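Local coordinates for protein MxaA (Stigmatella aurantiaca, PDB 4W4T) that carries here the terminal NADPH-binding reductase domain of the myxalamid PKS-NRPS pathway, which probably frees the carrier-bound chain by reducing it to a primary alcohol, at residues S291-D296 against K386-T391; V295-R300 against Y308-P313; T64-A69 against G245-H250; I58-A63 against E73-R78; K227-A232 against V239-P244. All blocks are in the same frame, centred on the assembly; numbering follows the deposited sequence.

From the N terminus, contact 4 closes first, folding helix 66-78 back on strand 57-61. Before it is complete, 64-69 opens contact 3, so the two cross; contact 3 closes only at 245-250, tying the start of that helix to the far end of strand 239-248. Within this long excursion contact 5 makes its own short return, from helix 217-234 to the beginning of the same strand. Contacts 1 and 2 follow, both starting on helix 287-298 and sharing Val295 and Asp296. Contact 2 closes quickly on strand 307-310, inside the much wider span of contact 1, which ends at 386-391. Together they join the Rossmann sheet, its covering helices and a late helix of the chain.

Contact 1 of 5, residues S291-D296 against K386-T391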
# COMPACT_ATOMS: atom_id res chain seq x y z
N SER A 291 19.74 -14.46 -17.39
CA SER A 291 19.12 -15.40 -18.32
C SER A 291 20.19 -16.25 -19.01
O SER A 291 20.00 -17.46 -19.13
CB SER A 291 18.25 -14.69 -19.36
OG SER A 291 18.99 -13.78 -20.16
N SER A 292 21.30 -15.66 -19.43
CA SER A 292 22.34 -16.47 -20.07
C SER A 292 22.94 -17.48 -19.11
O SER A 292 23.21 -18.61 -19.50
CB SER A 292 23.47 -15.60 -20.66
OG SER A 292 23.01 -14.92 -21.81
N ALA A 293 23.15 -17.09 -17.86
CA ALA A 293 23.74 -18.00 -16.88
C ALA A 293 22.78 -19.15 -16.55
O ALA A 293 23.22 -20.29 -16.41
CB ALA A 293 24.13 -17.27 -15.60
N ILE A 294 21.50 -18.84 -16.39
CA ILE A 294 20.51 -19.89 -16.16
C ILE A 294 20.61 -20.96 -17.24
O ILE A 294 20.74 -22.15 -16.95
CB ILE A 294 19.08 -19.33 -16.13
CG1 ILE A 294 18.88 -18.48 -14.87
CG2 ILE A 294 18.06 -20.48 -16.17
CD1 ILE A 294 17.54 -17.75 -14.85
N VAL A 295 20.56 -20.52 -18.49
CA VAL A 295 20.56 -21.48 -19.60
C VAL A 295 21.90 -22.21 -19.66
O VAL A 295 21.92 -23.42 -19.77
CB VAL A 295 20.24 -20.80 -20.94
CG1 VAL A 295 20.43 -21.78 -22.11
CG2 VAL A 295 18.82 -20.26 -20.93
N ASP A 296 23.00 -21.50 -19.55
CA ASP A 296 24.31 -22.11 -19.55
C ASP A 296 24.45 -23.15 -18.47
O ASP A 296 24.84 -24.22 -18.73
CB ASP A 296 25.41 -21.05 -19.40
CG ASP A 296 25.74 -20.38 -20.71
OD1 ASP A 296 25.35 -20.83 -21.75
OD2 ASP A 296 26.44 -19.41 -20.71
N LYS A 386 33.40 -20.32 -11.80
CA LYS A 386 34.08 -21.50 -12.34
C LYS A 386 33.26 -22.21 -13.41
O LYS A 386 33.77 -22.51 -14.49
CB LYS A 386 34.42 -22.50 -11.23
CG LYS A 386 35.18 -21.91 -10.06
CD LYS A 386 35.78 -22.99 -9.16
CE LYS A 386 36.29 -22.38 -7.84
NZ LYS A 386 35.38 -22.68 -6.70
N ALA A 387 31.98 -22.46 -13.13
CA ALA A 387 31.17 -23.23 -14.05
C ALA A 387 31.00 -22.50 -15.39
O ALA A 387 30.80 -23.14 -16.43
CB ALA A 387 29.80 -23.55 -13.43
N LEU A 388 31.09 -21.17 -15.38
CA LEU A 388 30.88 -20.39 -16.59
C LEU A 388 32.19 -20.01 -17.31
O LEU A 388 32.15 -19.37 -18.35
CB LEU A 388 30.11 -19.12 -16.27
CG LEU A 388 28.67 -19.33 -15.79
CD1 LEU A 388 27.98 -17.98 -15.65
CD2 LEU A 388 27.90 -20.23 -16.73
N GLY A 389 33.33 -20.40 -16.76
CA GLY A 389 34.62 -19.89 -17.23
C GLY A 389 34.95 -20.23 -18.68
O GLY A 389 35.66 -19.47 -19.36
N GLY A 390 34.43 -21.35 -19.16
CA GLY A 390 34.64 -21.77 -20.54
C GLY A 390 33.54 -21.28 -21.45
O GLY A 390 33.54 -21.57 -22.65
N THR A 391 32.58 -20.54 -20.89
CA THR A 391 31.50 -19.93 -21.67
C THR A 391 31.80 -18.46 -21.94
O THR A 391 32.74 -17.90 -21.38
CB THR A 391 30.14 -20.00 -20.95
OG1 THR A 391 30.11 -19.00 -19.91
CG2 THR A 391 29.88 -21.38 -20.35
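Asp296, on helix 287-298, and Leu388, on helix 382-388, are the closest backbone pair at 7.4 Å between their CA atoms, and a type I turn from Leu388 to Thr391 then brings the chain round to meet the same helix again. Leu388 carries the apolar part by straddling one turn of the helix. With its CG anti to the carbonyl carbon (chi1 -65°) and chi2 extended (-175°), the fork puts CD1 3.9 Å from Ala293 CB and CD2 3.7 Å from Asp296 CB. Thr391 and Asp296 approach from opposite directions, OD2 of Asp296 resting 3.8 Å from Thr391 CB. The threonine hydroxyl is engaged in its own turn, where Thr391 OG1 donates to Leu388 O at 2.6 Å, in the carbonyl plane and on a lone pair; Thr391 N gives that oxygen a second bond. The buried carboxylate of Asp296 finds its partners in Arg78, by a salt bridge whose fine geometry is doubtful, and in the hydroxyl of Thr393. Helix 287-298 also packs on helix 66-78 and strand 307-310; through this contact helix 382-388 and its following turn lie against the helical layer of a Rossmann-type alpha/beta domain.

Contact 2 of 5, residues V295-R300 against Y308-P313; sequences VDLSMR and YHLVNP
Leu297 projects from helix 287-298 onto Tyr308 and Leu310 of strand 307-310, and its two methyl groups have separate tasks. The CB already points at the strand, and CG, anti to the carbonyl carbon (chi1 -70°), holds the fork over the tyrosine. CD1 settles where that side chain leaves its backbone, 3.8 Å from Tyr308 CG and about as near to Tyr308 CB. The same methyl meets the next inward-facing residue of the strand, with Leu297 CD1 3.8 Å from Leu310 CD2. The other branch ends over the ring: Leu297 CD2 stands 3.8 Å from the centroid of the Tyr308 ring and only 7° off its normal, a CH-pi contact centred on the face. This is the helix-on-sheet packing of a Rossmann-type fold, here with Tyr308 and Leu310, two residues apart on one face of the strand, both meeting Leu297, while the strand itself is bonded along its backbone to strand 239-248. His309, between the two, points the opposite way. Neighbours fill in around the methyls, Ala387 beside CD2 and Leu242 beside CD1. At the hydroxyl end of the ring the contact turns polar. A water accepts from Arg300 NE at 2.8 Å, lying at the edge of the guanidinium and in its plane, and the same water is 2.9 Å from Tyr308 OH. Two residues before Arg300, Ser298 OG donates to Val295 O at 2.7 Å, tilted out of the carbonyl plane, and also bonds to the hydroxyl of Tyr147. Past the ring the strand bends at Leu310, the centre of an inverse gamma turn.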
# COMPACT_ATOMS: atom_id res chain seq x y z
N VAL A 295 20.56 -20.52 -18.49
CA VAL A 295 20.56 -21.48 -19.60
C VAL A 295 21.90 -22.21 -19.66
O VAL A 295 21.92 -23.42 -19.77
CB VAL A 295 20.24 -20.80 -20.94
CG1 VAL A 295 20.43 -21.78 -22.11
CG2 VAL A 295 18.82 -20.26 -20.93
N ASP A 296 23.00 -21.50 -19.55
CA ASP A 296 24.31 -22.11 -19.55
C ASP A 296 24.45 -23.15 -18.47
O ASP A 296 24.84 -24.22 -18.73
CB ASP A 296 25.41 -21.05 -19.40
CG ASP A 296 25.74 -20.38 -20.71
OD1 ASP A 296 25.35 -20.83 -21.75
OD2 ASP A 296 26.44 -19.41 -20.71
N LEU A 297 24.10 -22.81 -17.25
CA LEU A 297 24.25 -23.73 -16.12
C LEU A 297 23.31 -24.93 -16.27
O LEU A 297 23.66 -26.05 -15.89
CB LEU A 297 23.98 -23.03 -14.80
CG LEU A 297 25.05 -22.01 -14.40
CD1 LEU A 297 24.48 -21.05 -13.35
CD2 LEU A 297 26.29 -22.72 -13.86
N SER A 298 22.13 -24.69 -16.82
CA SER A 298 21.14 -25.76 -16.96
C SER A 298 21.63 -26.84 -17.91
O SER A 298 21.11 -27.96 -17.91
CB SER A 298 19.80 -25.21 -17.45
OG SER A 298 19.87 -24.84 -18.82
N MSE A 299 22.63 -26.51 -18.72
CA MSE A 299 23.04 -27.44 -19.76
C MSE A 299 24.31 -28.18 -19.40
O MSE A 299 24.83 -28.96 -20.21
CB MSE A 299 23.19 -26.70 -21.07
CG MSE A 299 21.86 -26.11 -21.46
SE MSE A 299 21.67 -25.91 -23.36
CE MSE A 299 23.13 -24.65 -23.59
N ARG A 300 24.78 -27.98 -18.18
CA ARG A 300 25.93 -28.70 -17.66
C ARG A 300 25.44 -29.79 -16.73
O ARG A 300 24.73 -29.51 -15.77
CB ARG A 300 26.88 -27.75 -16.94
CG ARG A 300 27.44 -26.63 -17.82
CD ARG A 300 28.20 -25.61 -16.98
NE ARG A 300 29.12 -26.24 -16.04
CZ ARG A 300 30.36 -26.59 -16.35
NH1 ARG A 300 30.82 -26.35 -17.57
NH2 ARG A 300 31.14 -27.16 -15.44
N TYR A 308 23.54 -22.06 -7.50
CA TYR A 308 24.35 -20.97 -8.02
C TYR A 308 23.77 -19.61 -7.68
O TYR A 308 22.56 -19.40 -7.74
CB TYR A 308 24.52 -21.10 -9.54
CG TYR A 308 25.18 -22.42 -9.91
CD1 TYR A 308 26.56 -22.54 -9.91
CD2 TYR A 308 24.41 -23.54 -10.20
CE1 TYR A 308 27.17 -23.75 -10.23
CE2 TYR A 308 25.01 -24.75 -10.52
CZ TYR A 308 26.38 -24.85 -10.53
OH TYR A 308 26.98 -26.06 -10.84
N HIS A 309 24.65 -18.70 -7.30
CA HIS A 309 24.26 -17.33 -7.02
C HIS A 309 24.48 -16.48 -8.24
O HIS A 309 25.62 -16.20 -8.62
CB HIS A 309 25.04 -16.79 -5.83
CG HIS A 309 24.61 -17.38 -4.52
ND1 HIS A 309 25.37 -17.28 -3.37
CD2 HIS A 309 23.51 -18.08 -4.17
CE1 HIS A 309 24.75 -17.88 -2.38
NE2 HIS A 309 23.61 -18.37 -2.84
N LEU A 310 23.38 -16.09 -8.88
CA LEU A 310 23.49 -15.29 -10.09
C LEU A 310 23.43 -13.82 -9.70
O LEU A 310 22.42 -13.15 -9.87
CB LEU A 310 22.40 -15.66 -11.09
CG LEU A 310 22.37 -17.16 -11.40
CD1 LEU A 310 21.36 -17.47 -12.52
CD2 LEU A 310 23.76 -17.66 -11.76
N VAL A 311 24.55 -13.36 -9.15
CA VAL A 311 24.71 -12.01 -8.66
C VAL A 311 25.91 -11.38 -9.34
O VAL A 311 26.78 -12.07 -9.85
CB VAL A 311 24.92 -11.98 -7.13
CG1 VAL A 311 23.72 -12.65 -6.41
CG2 VAL A 311 26.22 -12.70 -6.77
N ASN A 312 25.96 -10.06 -9.34
CA ASN A 312 27.12 -9.35 -9.84
C ASN A 312 28.29 -9.61 -8.89
O ASN A 312 28.21 -9.30 -7.70
CB ASN A 312 26.83 -7.86 -9.96
CG ASN A 312 27.76 -7.16 -10.94
OD1 ASN A 312 28.93 -7.51 -11.04
ND2 ASN A 312 27.24 -6.19 -11.67
N PRO A 313 29.39 -10.18 -9.41
CA PRO A 313 30.60 -10.40 -8.60
C PRO A 313 31.18 -9.09 -8.05
O PRO A 313 31.88 -9.12 -7.03
CB PRO A 313 31.58 -11.05 -9.59
CG PRO A 313 30.72 -11.58 -10.69
CD PRO A 313 29.58 -10.61 -10.81
O HOH W 1 27.90 -26.62 -13.55

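Contact 3 of 5, residues T64-A69 against G245-H250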
# COMPACT_ATOMS: atom_id res chain seq x y z
N THR A 64 5.56 -14.61 -19.06
CA THR A 64 4.94 -13.29 -19.16
C THR A 64 5.58 -12.26 -18.21
O THR A 64 5.12 -11.12 -18.13
CB THR A 64 3.41 -13.33 -18.89
OG1 THR A 64 3.17 -13.78 -17.56
CG2 THR A 64 2.70 -14.26 -19.88
N GLY A 65 6.63 -12.66 -17.50
CA GLY A 65 7.33 -11.75 -16.60
C GLY A 65 8.60 -11.19 -17.23
O GLY A 65 8.86 -11.40 -18.41
N PHE A 66 9.41 -10.50 -16.43
CA PHE A 66 10.59 -9.79 -16.95
C PHE A 66 11.73 -10.77 -17.25
O PHE A 66 12.10 -10.93 -18.42
CB PHE A 66 11.02 -8.71 -15.94
CG PHE A 66 12.29 -7.98 -16.32
CD1 PHE A 66 12.41 -7.35 -17.55
CD2 PHE A 66 13.34 -7.90 -15.42
CE1 PHE A 66 13.58 -6.66 -17.89
CE2 PHE A 66 14.51 -7.23 -15.75
CZ PHE A 66 14.63 -6.61 -16.99
N LEU A 67 12.26 -11.44 -16.23
CA LEU A 67 13.26 -12.49 -16.47
C LEU A 67 12.76 -13.54 -17.46
O LEU A 67 13.50 -13.98 -18.33
CB LEU A 67 13.65 -13.17 -15.16
CG LEU A 67 14.67 -14.31 -15.29
CD1 LEU A 67 15.95 -13.84 -15.97
CD2 LEU A 67 14.96 -14.86 -13.91
N GLY A 68 11.49 -13.92 -17.32
CA GLY A 68 10.91 -14.94 -18.17
C GLY A 68 10.99 -14.65 -19.66
O GLY A 68 11.20 -15.56 -20.46
N ALA A 69 10.81 -13.39 -20.04
CA ALA A 69 10.92 -12.98 -21.44
C ALA A 69 12.31 -13.29 -22.00
O ALA A 69 12.44 -13.84 -23.09
CB ALA A 69 10.60 -11.50 -21.59
N GLY A 245 20.24 -12.44 -7.95
CA GLY A 245 20.24 -11.31 -7.04
C GLY A 245 19.20 -10.28 -7.44
O GLY A 245 18.07 -10.62 -7.80
N ARG A 246 19.58 -9.01 -7.38
CA ARG A 246 18.69 -7.93 -7.79
C ARG A 246 18.81 -7.78 -9.31
O ARG A 246 19.81 -7.27 -9.82
CB ARG A 246 19.06 -6.63 -7.07
CG ARG A 246 18.31 -5.42 -7.58
CD ARG A 246 18.73 -4.17 -6.81
NE ARG A 246 18.29 -4.19 -5.42
CZ ARG A 246 19.12 -4.20 -4.38
NH1 ARG A 246 20.44 -4.20 -4.58
NH2 ARG A 246 18.65 -4.22 -3.13
N VAL A 247 17.77 -8.22 -10.02
CA VAL A 247 17.84 -8.32 -11.47
C VAL A 247 17.47 -6.99 -12.12
O VAL A 247 16.35 -6.52 -11.98
CB VAL A 247 16.89 -9.44 -11.99
CG1 VAL A 247 16.89 -9.47 -13.51
CG2 VAL A 247 17.31 -10.78 -11.40
N THR A 248 18.43 -6.40 -12.84
CA THR A 248 18.26 -5.07 -13.39
C THR A 248 18.19 -5.10 -14.92
O THR A 248 18.19 -6.17 -15.52
CB THR A 248 19.39 -4.11 -12.92
OG1 THR A 248 20.66 -4.62 -13.35
CG2 THR A 248 19.38 -4.01 -11.39
N GLY A 249 18.15 -3.93 -15.55
CA GLY A 249 17.94 -3.82 -16.99
C GLY A 249 18.92 -4.57 -17.86
O GLY A 249 20.01 -4.94 -17.43
N HIS A 250 18.52 -4.83 -19.11
CA HIS A 250 19.42 -5.41 -20.09
C HIS A 250 20.61 -4.46 -20.33
O HIS A 250 20.39 -3.29 -20.55
CB HIS A 250 18.68 -5.67 -21.40
CG HIS A 250 19.46 -6.48 -22.38
ND1 HIS A 250 20.43 -5.93 -23.19
CD2 HIS A 250 19.41 -7.80 -22.70
CE1 HIS A 250 20.95 -6.88 -23.96
NE2 HIS A 250 20.34 -8.02 -23.67
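Phe66 presents the outer edge of its ring to the backbone of Thr248, with Phe66 CE2 3.8 Å from Thr248 O and the oxygen near the ring plane. The oxygen lies beside the C-H rim, a placement that may be mildly favourable although it is no hydrogen bond. Phe66 CE2 also lies 4.0 Å from Val247 CG1, and Gly249 CA is a looser neighbour at 4.3 Å from Phe66 CZ. Phe66 and Val247 point opposite ways and pass alongside one another. Each uses the same first torsion, with Phe66 CG and Val247 CG1 lying opposite their backbone nitrogens (chi1 176° in both), and this stretches the ring away from the helix and brings the valine methyl out to meet it.

Beyond this first shell, other rings surround the phenyl group. Tyr106 meets it edge-to-face, and Phe70 and Trp256 also pack on it. On the strand side, Tyr406 OH bonds to both Thr248 OG1 and Gly249 O, while backbone bonds of Thr248 with Thr285 and Val287 tie this part of the strand into the sheet. On the helix side, Gly65 is the N-cap, and its carbonyl accepts from Ala69 N at 3.2 Å and from the side chain of Asn102. Leu67, one residue on, packs against Val287, Val290 and Asn149. Thr64, Gly65, Phe66 and Leu67 all bind NADPH, which is absent from this chain. They lie within Thr61 to Gly68, which reads TGxxGxxG, the glycine-rich dinucleotide-binding loop of extended short-chain dehydrogenases.

Contact 4 of 5, residues I58-A63 against E73-R78; sequences ILLTGA and EELCRR
Flat groups line helix 66-78 beside Leu75, the residue that packs onto Ile58 and Leu60. The guanidinium of Arg77 has Glu74 CA over one face, 3.8 Å above the plane and toward the rim, while the carboxylate of Glu73 lies at its edge. The grip is side-on and uses two nitrogens: Arg77 NE donates to Glu73 OE2 at 2.8 Å, and Arg77 NH2 donates to Glu73 OE1 at 3.0 Å on the syn lone pair. Arg78 instead meets the next carboxylate with a single nitrogen. Its NH1 reaches Glu74 OE2 at 3.2 Å, in the guanidinium plane but on the anti side of the acid. A longer ion pair from Arg77 to Glu74 joins these into one network, and both oxygens of Glu74 are also bonded to hydroxyls, those of Ser291 and Ser292. Arg78 also pairs with Asp296 of helix 287-298.

This helix is the first crossover of the Rossmann fold, the middle element of the beta-alpha-beta unit made by strand 57-61, helix 66-78 and strand 82-87. Its apolar contact with the strand depends on one methyl. Leu75 CD1 stands 4.4 Å from Ile58 CG2 and equally 4.4 Å from Leu60 CD2, so it sits across two alternate strand residues. Its CB already points at the strand, and CG, anti to the carbonyl carbon (chi1 -77°), leaves CD1 between the two residues. Leu59, between the pair, points to the other face. Beyond Leu60 the chain passes through Gly62, whose positive phi of 95° leads into the glycine-rich loop. Tyr147, on the adjoining strand, touches Ile58, Leu60 and Leu75 alike.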
# COMPACT_ATOMS: atom_id res chain seq x y z
N ILE A 58 10.45 -28.48 -23.71
CA ILE A 58 10.74 -27.80 -22.46
C ILE A 58 9.51 -27.06 -21.97
O ILE A 58 8.84 -26.38 -22.74
CB ILE A 58 11.92 -26.80 -22.64
CG1 ILE A 58 13.22 -27.57 -22.86
CG2 ILE A 58 11.99 -25.86 -21.44
CD1 ILE A 58 14.45 -26.70 -23.21
N LEU A 59 9.21 -27.19 -20.68
CA LEU A 59 8.17 -26.37 -20.09
C LEU A 59 8.76 -25.16 -19.37
O LEU A 59 9.59 -25.32 -18.47
CB LEU A 59 7.31 -27.17 -19.12
CG LEU A 59 6.24 -26.34 -18.39
CD1 LEU A 59 5.16 -25.85 -19.34
CD2 LEU A 59 5.63 -27.11 -17.22
N LEU A 60 8.33 -23.97 -19.76
CA LEU A 60 8.76 -22.74 -19.09
C LEU A 60 7.60 -22.12 -18.34
O LEU A 60 6.54 -21.88 -18.89
CB LEU A 60 9.32 -21.73 -20.10
CG LEU A 60 9.76 -20.36 -19.55
CD1 LEU A 60 10.87 -20.52 -18.50
CD2 LEU A 60 10.21 -19.46 -20.70
N THR A 61 7.79 -21.86 -17.05
CA THR A 61 6.84 -21.04 -16.34
C THR A 61 7.41 -19.62 -16.23
O THR A 61 8.63 -19.43 -16.08
CB THR A 61 6.49 -21.60 -14.93
OG1 THR A 61 7.67 -21.65 -14.11
CG2 THR A 61 5.92 -23.01 -15.03
N GLY A 62 6.53 -18.64 -16.32
CA GLY A 62 6.90 -17.26 -16.08
C GLY A 62 7.25 -16.51 -17.35
O GLY A 62 7.87 -15.45 -17.28
N ALA A 63 6.83 -17.03 -18.51
CA ALA A 63 7.11 -16.38 -19.79
C ALA A 63 6.52 -14.97 -19.91
O ALA A 63 6.94 -14.20 -20.79
CB ALA A 63 6.61 -17.24 -20.94
N GLU A 73 13.50 -16.13 -24.80
CA GLU A 73 14.20 -15.78 -26.02
C GLU A 73 15.55 -16.51 -26.05
O GLU A 73 15.98 -17.03 -27.09
CB GLU A 73 14.33 -14.26 -26.12
CG GLU A 73 14.80 -13.74 -27.48
CD GLU A 73 16.30 -13.78 -27.62
OE1 GLU A 73 16.98 -13.89 -26.57
OE2 GLU A 73 16.81 -13.69 -28.76
N GLU A 74 16.20 -16.61 -24.90
CA GLU A 74 17.46 -17.33 -24.81
C GLU A 74 17.31 -18.84 -25.05
O GLU A 74 18.16 -19.46 -25.69
CB GLU A 74 18.12 -17.08 -23.45
CG GLU A 74 19.52 -17.65 -23.33
CD GLU A 74 20.57 -16.58 -23.14
OE1 GLU A 74 20.21 -15.47 -22.66
OE2 GLU A 74 21.74 -16.84 -23.46
N LEU A 75 16.23 -19.44 -24.55
CA LEU A 75 16.01 -20.87 -24.76
C LEU A 75 15.77 -21.20 -26.24
O LEU A 75 16.20 -22.25 -26.72
CB LEU A 75 14.82 -21.35 -23.91
CG LEU A 75 15.11 -21.55 -22.42
CD1 LEU A 75 13.80 -21.81 -21.67
CD2 LEU A 75 16.09 -22.67 -22.17
N CYS A 76 15.08 -20.32 -26.95
CA CYS A 76 14.89 -20.52 -28.39
C CYS A 76 16.22 -20.48 -29.14
O CYS A 76 16.44 -21.26 -30.08
CB CYS A 76 13.92 -19.48 -28.95
SG CYS A 76 12.23 -19.68 -28.35
N ARG A 77 17.13 -19.61 -28.71
CA ARG A 77 18.41 -19.48 -29.41
C ARG A 77 19.36 -20.64 -29.12
O ARG A 77 20.11 -21.06 -30.01
CB ARG A 77 19.08 -18.15 -29.03
CG ARG A 77 18.48 -16.95 -29.75
CD ARG A 77 19.34 -15.70 -29.61
NE ARG A 77 19.19 -15.08 -28.29
CZ ARG A 77 20.07 -15.23 -27.30
NH1 ARG A 77 21.15 -15.97 -27.48
NH2 ARG A 77 19.84 -14.64 -26.14
N ARG A 78 19.35 -21.16 -27.90
CA ARG A 78 20.31 -22.15 -27.46
C ARG A 78 19.88 -23.58 -27.47
O ARG A 78 20.64 -24.48 -27.18
CB ARG A 78 20.77 -21.81 -26.08
CG ARG A 78 21.04 -20.35 -25.92
CD ARG A 78 22.48 -20.08 -26.03
NE ARG A 78 23.22 -20.96 -25.18
CZ ARG A 78 23.52 -20.77 -23.91
NH1 ARG A 78 23.17 -19.66 -23.23
NH2 ARG A 78 24.19 -21.70 -23.32

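Contact 5 of 5, residues K227-A232 against V239-P244; sequences KLVREA and VTILRP
Val229 and Val239 mark the closest backbone approach, 7.6 Å between CA atoms, where helix segment 227-232 runs nearly antiparallel to strand 239-244. The axes come within 9.2 Å, with 153° between their directions. Packing is tight at this point: Val229 CG1 and Val239 CG1 are 3.4 Å apart, closer than carbon atoms usually come, and the two side chains cross obliquely. The same methyl meets the next inward residue tip to tip, Val229 CG1 lying 4.1 Å from Ile241 CG1.

Ile241 then turns from apolar to charged company. Its CD1 lies 3.5 Å above the plane of the Arg230 guanidinium, over its centre, and the two side chains cross at about a right angle. Arg230 leaves the helix pointing past the strand, but its chain, extended from CG to NE, brings the flat end over the isoleucine. There it meets Arg243, also extended. Arg230 NH2 and Arg243 NH2 stand 3.2 Å apart, two donors with no hydrogen bond between them, and the two guanidinium planes are turned 68° from each other. Glu226 OE2, salt-bridged to both arginines, probably makes this closeness tolerable by offsetting part of their charge. Arg230 NH2 also bonds to Thr307 OG1, and Arg243 NH1 to His309 NE2, so each guanidinium is held by more than one polar partner.

Around this core, helix 159-177 packs beside the helix through Leu228, Val229 and Ala232, strands 185-188 and 307-310 are backbone-bonded to strand 239-248, and Leu242 on the other face of the sheet packs against helix 287-298.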
# COMPACT_ATOMS: atom_id res chain seq x y z
N LYS A 227 12.96 -25.30 -0.20
CA LYS A 227 12.98 -26.51 0.63
C LYS A 227 12.30 -27.69 -0.08
O LYS A 227 12.81 -28.81 -0.06
CB LYS A 227 12.30 -26.26 1.98
CG LYS A 227 13.04 -25.27 2.87
CD LYS A 227 14.28 -25.89 3.46
CE LYS A 227 13.96 -26.69 4.71
NZ LYS A 227 15.22 -27.23 5.31
N LEU A 228 11.17 -27.42 -0.72
CA LEU A 228 10.44 -28.47 -1.44
C LEU A 228 11.30 -29.02 -2.56
O LEU A 228 11.37 -30.24 -2.76
CB LEU A 228 9.13 -27.94 -2.00
CG LEU A 228 8.04 -27.64 -0.98
CD1 LEU A 228 6.80 -27.10 -1.68
CD2 LEU A 228 7.69 -28.88 -0.17
N VAL A 229 11.96 -28.12 -3.28
CA VAL A 229 12.79 -28.50 -4.41
C VAL A 229 14.00 -29.31 -3.93
O VAL A 229 14.38 -30.32 -4.54
CB VAL A 229 13.23 -27.27 -5.22
CG1 VAL A 229 14.26 -27.65 -6.27
CG2 VAL A 229 12.04 -26.62 -5.89
N ARG A 230 14.59 -28.89 -2.82
CA ARG A 230 15.71 -29.64 -2.25
C ARG A 230 15.30 -31.07 -1.84
O ARG A 230 16.04 -32.03 -2.08
CB ARG A 230 16.32 -28.88 -1.08
CG ARG A 230 17.07 -27.63 -1.55
CD ARG A 230 17.93 -26.97 -0.49
NE ARG A 230 18.51 -25.74 -1.06
CZ ARG A 230 19.61 -25.72 -1.81
NH1 ARG A 230 20.27 -26.86 -2.04
NH2 ARG A 230 20.06 -24.58 -2.32
N GLU A 231 14.14 -31.22 -1.22
CA GLU A 231 13.69 -32.57 -0.86
C GLU A 231 13.47 -33.44 -2.10
O GLU A 231 13.76 -34.63 -2.07
CB GLU A 231 12.40 -32.52 -0.03
CG GLU A 231 11.77 -33.90 0.27
CD GLU A 231 12.67 -34.85 1.07
OE1 GLU A 231 13.67 -34.39 1.66
OE2 GLU A 231 12.38 -36.07 1.11
N ALA A 232 12.96 -32.85 -3.17
CA ALA A 232 12.79 -33.57 -4.43
C ALA A 232 14.14 -34.04 -4.93
O ALA A 232 14.28 -35.18 -5.38
CB ALA A 232 12.10 -32.71 -5.47
N VAL A 239 17.92 -31.69 -10.33
CA VAL A 239 17.52 -30.31 -10.10
C VAL A 239 18.73 -29.39 -10.17
O VAL A 239 19.79 -29.76 -9.69
CB VAL A 239 16.85 -30.13 -8.72
CG1 VAL A 239 16.63 -28.68 -8.42
CG2 VAL A 239 15.52 -30.90 -8.65
N THR A 240 18.56 -28.21 -10.75
CA THR A 240 19.52 -27.13 -10.56
C THR A 240 18.78 -26.01 -9.82
O THR A 240 17.60 -25.73 -10.10
CB THR A 240 20.12 -26.62 -11.89
OG1 THR A 240 19.17 -25.82 -12.59
CG2 THR A 240 20.52 -27.77 -12.76
N ILE A 241 19.45 -25.40 -8.85
CA ILE A 241 18.85 -24.29 -8.11
C ILE A 241 19.60 -23.01 -8.39
O ILE A 241 20.77 -22.89 -8.05
CB ILE A 241 18.82 -24.58 -6.61
CG1 ILE A 241 17.98 -25.84 -6.35
CG2 ILE A 241 18.30 -23.35 -5.83
CD1 ILE A 241 17.95 -26.28 -4.89
N LEU A 242 18.91 -22.07 -9.02
CA LEU A 242 19.50 -20.81 -9.46
C LEU A 242 18.91 -19.67 -8.64
O LEU A 242 17.70 -19.48 -8.65
CB LEU A 242 19.23 -20.60 -10.95
CG LEU A 242 19.61 -21.89 -11.68
CD1 LEU A 242 18.67 -22.24 -12.81
CD2 LEU A 242 21.04 -21.80 -12.13
N ARG A 243 19.77 -18.91 -7.96
CA ARG A 243 19.32 -17.81 -7.11
C ARG A 243 19.81 -16.47 -7.68
O ARG A 243 20.94 -16.08 -7.44
CB ARG A 243 19.86 -17.95 -5.68
CG ARG A 243 19.47 -19.21 -4.93
CD ARG A 243 20.23 -19.24 -3.59
NE ARG A 243 19.77 -20.29 -2.68
CZ ARG A 243 20.48 -20.75 -1.66
NH1 ARG A 243 21.70 -20.28 -1.41
NH2 ARG A 243 19.97 -21.69 -0.87
N PRO A 244 18.95 -15.78 -8.44
CA PRO A 244 19.31 -14.46 -8.95
C PRO A 244 19.38 -13.44 -7.83
O PRO A 244 18.65 -13.58 -6.86
CB PRO A 244 18.17 -14.13 -9.92
CG PRO A 244 17.53 -15.46 -10.23
CD PRO A 244 17.64 -16.23 -8.95